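Local coordinates for Rv3651-like N-terminal domain-containing protein (Mycobacterium tuberculosis, PDB 4Q6U), which is of uncharacterized function but is built from three sensor-type domains, one GAF-like and two PAS-like, and so probably takes part in signal sensing, at residues R28-K33 with D104-G109. Sequence-based numbering, arbitrary orientation.
Sequences RGRELK and DRPIPG
The guanidinium of Arg-30 packs with one face against CB of Pro-106, the two side chains meeting at a slant. This CB sits 3.6 Å above the guanidinium plane, over its centre, and 3.7 Å from Arg-30 CZ. Arg-30 CG stands anti to the carbonyl carbon (chi1 -64°), and the chain is extended from there to NE (chi2 176°), which brings the guanidinium to the proline. Beside it, Gly-29 O rests 3.9 Å from Pro-106 CG. Pro-106 is buried, and Trp-13 also touches it. This is the close part of the contact.

The polar side, at the exposed end of Arg-30, is looser and bridged by water. No direct hydrogen bond joins the two segments. Two waters lie at the guanidinium edge, in its plane. One accepts from Arg-30 NH1 and donates to Ile-107 O at 2.7 Å. The other accepts from Arg-30 NH2 and Ile-107 N. NH1 also bonds directly to Arg-215 O.

Gly-29 and Arg-30 are the central residues of a type II' turn, closed by hydrogen bonds from Glu-31 N to Arg-28 O (3.1 Å) and from Arg-28 N to Glu-31 O. The arrangement is a two-residue beta-hairpin turn between strands 24-28 and 31-37 of the GAF-like domain, packed on the linker into the PAS-like middle domain.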
loop_
_atom_site.group_PDB
_atom_site.type_symbol
_atom_site.label_atom_id
_atom_site.label_comp_id
_atom_site.label_asym_id
_atom_site.label_seq_id
_atom_site.Cartn_x
_atom_site.Cartn_y
_atom_site.Cartn_z
ATOM N N ARG B 28 -9.116 24.558 -3.356
ATOM C CA ARG B 28 -9.329 25.591 -4.372
ATOM C C ARG B 28 -10.322 25.025 -5.372
ATOM O O ARG B 28 -9.983 24.147 -6.163
ATOM C CB ARG B 28 -8.028 25.995 -5.070
ATOM C CG ARG B 28 -8.220 27.136 -6.076
ATOM C CD ARG B 28 -6.934 27.924 -6.324
ATOM N NE ARG B 28 -5.862 27.101 -6.871
ATOM C CZ ARG B 28 -4.635 27.551 -7.128
ATOM N NH1 ARG B 28 -4.327 28.818 -6.885
ATOM N NH2 ARG B 28 -3.714 26.733 -7.629
ATOM N N GLY B 29 -11.560 25.500 -5.320
ATOM C CA GLY B 29 -12.617 24.819 -6.036
ATOM C C GLY B 29 -12.768 23.459 -5.373
ATOM O O GLY B 29 -13.137 23.387 -4.209
ATOM N N ARG B 30 -12.442 22.390 -6.094
ATOM C CA ARG B 30 -12.545 21.045 -5.528
ATOM C C ARG B 30 -11.186 20.367 -5.383
ATOM O O ARG B 30 -11.091 19.258 -4.841
ATOM C CB ARG B 30 -13.478 20.180 -6.383
ATOM C CG ARG B 30 -14.914 20.684 -6.385
ATOM C CD ARG B 30 -15.818 19.874 -7.310
ATOM N NE ARG B 30 -17.147 20.482 -7.426
ATOM C CZ ARG B 30 -18.140 20.302 -6.562
ATOM N NH1 ARG B 30 -17.971 19.532 -5.493
ATOM N NH2 ARG B 30 -19.308 20.898 -6.763
ATOM N N GLU B 31 -10.140 21.035 -5.866
ATOM C CA GLU B 31 -8.790 20.501 -5.799
ATOM C C GLU B 31 -8.251 20.634 -4.379
ATOM O O GLU B 31 -8.297 21.706 -3.795
ATOM C CB GLU B 31 -7.870 21.213 -6.803
ATOM N N LEU B 32 -7.750 19.533 -3.825
ATOM C CA LEU B 32 -7.244 19.522 -2.453
ATOM C C LEU B 32 -5.979 20.358 -2.265
ATOM O O LEU B 32 -5.074 20.316 -3.097
ATOM C CB LEU B 32 -6.961 18.081 -2.007
ATOM C CG LEU B 32 -6.319 17.904 -0.629
ATOM C CD1 LEU B 32 -7.306 18.308 0.461
ATOM C CD2 LEU B 32 -5.845 16.476 -0.409
ATOM N N LYS B 33 -5.926 21.106 -1.165
ATOM C CA LYS B 33 -4.699 21.767 -0.718
ATOM C C LYS B 33 -4.383 21.334 0.719
ATOM O O LYS B 33 -5.291 21.171 1.537
ATOM C CB LYS B 33 -4.833 23.294 -0.794
ATOM C CG LYS B 33 -5.317 23.818 -2.137
ATOM C CD LYS B 33 -4.309 23.538 -3.247
ATOM C CE LYS B 33 -4.814 24.040 -4.584
ATOM N NZ LYS B 33 -3.853 23.721 -5.691
ATOM N N ASP B 104 -20.431 28.491 -9.411
ATOM C CA ASP B 104 -21.175 27.578 -8.551
ATOM C C ASP B 104 -20.301 27.196 -7.359
ATOM O O ASP B 104 -19.095 26.995 -7.500
ATOM C CB ASP B 104 -21.621 26.334 -9.326
ATOM C CG ASP B 104 -22.630 26.658 -10.421
ATOM O OD1 ASP B 104 -23.347 27.675 -10.298
ATOM O OD2 ASP B 104 -22.710 25.887 -11.401
ATOM N N ARG B 105 -20.904 27.137 -6.180
ATOM C CA ARG B 105 -20.148 26.884 -4.966
ATOM C C ARG B 105 -20.196 25.408 -4.602
ATOM O O ARG B 105 -21.279 24.851 -4.408
ATOM C CB ARG B 105 -20.684 27.736 -3.807
ATOM C CG ARG B 105 -19.845 27.644 -2.546
ATOM C CD ARG B 105 -20.310 28.614 -1.480
ATOM N NE ARG B 105 -21.703 28.393 -1.100
ATOM C CZ ARG B 105 -22.099 27.503 -0.200
ATOM N NH1 ARG B 105 -21.206 26.735 0.419
ATOM N NH2 ARG B 105 -23.390 27.378 0.077
ATOM N N PRO B 106 -19.020 24.764 -4.513
ATOM C CA PRO B 106 -18.993 23.364 -4.077
ATOM C C PRO B 106 -19.506 23.270 -2.651
ATOM O O PRO B 106 -19.055 24.047 -1.810
ATOM C CB PRO B 106 -17.509 22.982 -4.155
ATOM C CG PRO B 106 -16.856 24.050 -4.987
ATOM C CD PRO B 106 -17.668 25.298 -4.751
ATOM N N ILE B 107 -20.437 22.363 -2.380
ATOM C CA ILE B 107 -21.011 22.297 -1.041
ATOM C C ILE B 107 -20.122 21.490 -0.103
ATOM O O ILE B 107 -19.935 20.282 -0.293
ATOM C CB ILE B 107 -22.422 21.688 -1.034
ATOM C CG1 ILE B 107 -23.287 22.286 -2.144
ATOM C CG2 ILE B 107 -23.081 21.920 0.326
ATOM C CD1 ILE B 107 -23.442 23.788 -2.069
ATOM N N PRO B 108 -19.564 22.159 0.917
ATOM C CA PRO B 108 -18.752 21.473 1.923
ATOM C C PRO B 108 -19.648 20.762 2.927
ATOM O O PRO B 108 -20.758 21.225 3.171
ATOM C CB PRO B 108 -17.954 22.615 2.580
ATOM C CG PRO B 108 -18.417 23.894 1.901
ATOM C CD PRO B 108 -19.719 23.583 1.244
ATOM N N GLY B 109 -19.174 19.652 3.489
ATOM C CA GLY B 109 -19.967 18.862 4.403
ATOM C C GLY B 109 -19.240 18.659 5.716
ATOM O O GLY B 109 -18.282 17.889 5.788
HETATM O O HOH W 1 -19.263 18.984 -2.600
HETATM O O HOH W 2 -21.300 20.652 -4.407
#